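Heptaprenyl diphosphate synthase (HEPPP synthase) subunit 1 family protein (Staphylococcus aureus, PDB 5H9D) forms the smaller subunit of heptaprenyl diphosphate synthase, pairing with a polyprenyl synthetase subunit that probably carries the chain-elongating active site. Local coordinates at the interface of chains B and A. Numbering follows the deposited sequence. Chains: chain A, Heptaprenyl diphosphate synthase (HEPPP synthase) subunit 1 family protein; chain B, Farnesyl pyrophosphate synthetase.

The interface of chains B and A. Residues chain B 84, 103-104, 107; chain A 58, 61-62, 71, 170.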
ATOM      1  N   VAL B  84       9.658   6.703   3.655  1.00 58.46           N
ATOM      2  CA  VAL B  84       9.993   6.746   5.077  1.00 58.43           C
ATOM      3  C   VAL B  84      10.921   5.580   5.359  1.00 60.64           C
ATOM      4  O   VAL B  84      11.840   5.674   6.175  1.00 62.41           O
ATOM      5  CB  VAL B  84       8.759   6.569   6.033  1.00 58.19           C
ATOM      6  CG1 VAL B  84       9.240   6.429   7.488  1.00 54.66           C
ATOM      7  CG2 VAL B  84       7.810   7.764   5.945  1.00 57.51           C
ATOM      8  N   GLN B 103       8.708  12.321  10.175  1.00 59.06           N
ATOM      9  CA  GLN B 103       8.367  10.919  10.073  1.00 59.79           C
ATOM     10  C   GLN B 103       6.963  10.583  10.537  1.00 58.82           C
ATOM     11  O   GLN B 103       6.307   9.757   9.907  1.00 59.52           O
ATOM     12  CB  GLN B 103       9.396  10.073  10.836  1.00 61.94           C
ATOM     13  CG  GLN B 103       9.397   8.605  10.462  1.00 66.59           C
ATOM     14  CD  GLN B 103      10.539   7.813  11.128  1.00 71.16           C
ATOM     15  OE1 GLN B 103      11.727   8.145  10.977  1.00 70.11           O
ATOM     16  NE2 GLN B 103      10.177   6.753  11.861  1.00 70.44           N
ATOM     17  N   THR B 104       6.493  11.209  11.617  1.00 57.40           N
ATOM     18  CA  THR B 104       5.151  10.924  12.126  1.00 55.61           C
ATOM     19  C   THR B 104       4.136  11.319  11.072  1.00 55.19           C
ATOM     20  O   THR B 104       3.176  10.600  10.809  1.00 55.32           O
ATOM     21  CB  THR B 104       4.793  11.724  13.418  1.00 56.78           C
ATOM     22  OG1 THR B 104       5.841  11.606  14.402  1.00 58.31           O
ATOM     23  CG2 THR B 104       3.502  11.182  13.997  1.00 54.11           C
ATOM     24  N   ILE B 107       3.906   8.833   8.001  1.00 46.06           N
ATOM     25  CA  ILE B 107       3.259   7.591   8.338  1.00 45.67           C
ATOM     26  C   ILE B 107       1.751   7.847   8.390  1.00 45.57           C
ATOM     27  O   ILE B 107       0.965   7.073   7.862  1.00 46.27           O
ATOM     28  CB  ILE B 107       3.802   7.071   9.689  1.00 44.53           C
ATOM     29  CG1 ILE B 107       5.196   6.488   9.472  1.00 45.39           C
ATOM     30  CG2 ILE B 107       2.901   6.007  10.272  1.00 42.96           C
ATOM     31  CD1 ILE B 107       5.869   6.061  10.778  1.00 47.94           C
TER
ATOM     32  N   LEU A  58       1.993   1.344  14.175  1.00 61.62           N
ATOM     33  CA  LEU A  58       2.634   2.395  13.385  1.00 61.61           C
ATOM     34  C   LEU A  58       2.845   3.621  14.263  1.00 61.37           C
ATOM     35  O   LEU A  58       3.791   4.386  14.067  1.00 59.92           O
ATOM     36  CB  LEU A  58       1.779   2.746  12.143  1.00 59.44           C
ATOM     37  CG  LEU A  58       1.507   1.618  11.122  1.00 57.91           C
ATOM     38  CD1 LEU A  58       0.307   1.936  10.310  1.00 55.42           C
ATOM     39  CD2 LEU A  58       2.698   1.389  10.225  1.00 55.08           C
ATOM     40  N   ILE A  61       6.138   3.005  16.254  1.00 70.75           N
ATOM     41  CA  ILE A  61       7.380   3.016  15.510  1.00 69.56           C
ATOM     42  C   ILE A  61       8.170   4.312  15.702  1.00 69.63           C
ATOM     43  O   ILE A  61       9.384   4.286  15.853  1.00 69.34           O
ATOM     44  CB  ILE A  61       7.085   2.738  14.011  1.00 69.41           C
ATOM     45  CG1 ILE A  61       6.795   1.235  13.839  1.00 68.09           C
ATOM     46  CG2 ILE A  61       8.239   3.212  13.125  1.00 66.17           C
ATOM     47  CD1 ILE A  61       6.011   0.889  12.600  1.00 68.01           C
ATOM     48  N   THR A  62       7.480   5.439  15.740  1.00 69.59           N
ATOM     49  CA  THR A  62       8.157   6.713  15.898  1.00 71.07           C
ATOM     50  C   THR A  62       8.462   7.073  17.369  1.00 73.00           C
ATOM     51  O   THR A  62       9.319   7.919  17.642  1.00 71.78           O
ATOM     52  CB  THR A  62       7.331   7.845  15.215  1.00 69.90           C
ATOM     53  OG1 THR A  62       6.770   7.363  13.987  1.00 71.89           O
ATOM     54  CG2 THR A  62       8.220   9.004  14.851  1.00 69.01           C
ATOM     55  N   ILE A  71       7.306  -0.608   9.791  1.00 56.97           N
ATOM     56  CA  ILE A  71       6.186   0.006   9.096  1.00 53.92           C
ATOM     57  C   ILE A  71       5.493  -1.029   8.191  1.00 54.07           C
ATOM     58  O   ILE A  71       4.256  -1.086   8.137  1.00 53.26           O
ATOM     59  CB  ILE A  71       6.676   1.205   8.210  1.00 53.95           C
ATOM     60  CG1 ILE A  71       7.427   2.234   9.066  1.00 52.37           C
ATOM     61  CG2 ILE A  71       5.493   1.888   7.503  1.00 51.88           C
ATOM     62  CD1 ILE A  71       7.936   3.454   8.274  1.00 48.74           C
ATOM     63  N   GLN A 170       2.844  11.515  22.124  1.00 83.13           N
ATOM     64  CA  GLN A 170       4.305  11.708  22.133  1.00 84.09           C
ATOM     65  C   GLN A 170       4.803  13.171  22.225  1.00 83.21           C
ATOM     66  O   GLN A 170       5.664  13.473  23.035  1.00 83.23           O
ATOM     67  CB  GLN A 170       4.933  11.015  20.888  1.00 85.53           C
ATOM     68  CG  GLN A 170       5.757  11.938  19.943  1.00 88.31           C
ATOM     69  CD  GLN A 170       6.145  11.300  18.580  1.00 90.44           C
ATOM     70  OE1 GLN A 170       5.315  11.147  17.667  1.00 90.81           O
ATOM     71  NE2 GLN A 170       7.417  10.939  18.449  1.00 91.72           N
TER
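B:Ile107 lies between A:Thr62, A:Leu58 and A:Ile71, and its two branches part to reach them. The tip CD1 of B:Ile107 meets the hydroxyl OG1 of A:Thr62 at 3.6 Å. CD1 of B:Ile107 also comes 4.2 Å from CD1 of A:Ile71. The methyl CG2 of B:Ile107 crosses A:Leu58 at a slant, 3.9 Å from CB of A:Leu58. Chi1 of B:Ile107 is -75°. This sets CG1, which carries CD1, anti to the carbonyl carbon, and leaves CG2 anti to the backbone N. A:Ile71 is extended beyond CB (chi2 -180°), and its CD1 tip runs to CG1 of B:Val84, 3.3 Å away. These two side chains meet at about a right angle.

A:Thr62 turns both branches to chain B. The methyl CG2 of A:Thr62 packs on the hydroxyl OG1 of B:Thr104 at 3.6 Å. OG1 of B:Thr104 also gives a weak hydrogen bond to the amide oxygen OE1 of A:Gln170 at 3.3 Å. The amide NE2 of B:Gln103 stays 4.1 Å from OG1 of A:Thr62, too far for a hydrogen bond. A:Ile61 borders this amide through CG2. Apolar and polar side chains share the patch.

B:Gln103, B:Thr104 and B:Ile107 occupy the first turns of helix 103-121. B:Val84 is near the end of helix 62-85. In chain A, helix 43-65 brings A:Leu58, A:Ile61 and A:Thr62, and A:Ile71 lies in the first turn of helix 70-88. A:Gln170 comes from a loop. The site is a helix-to-helix patch between the two different subunits of the synthase.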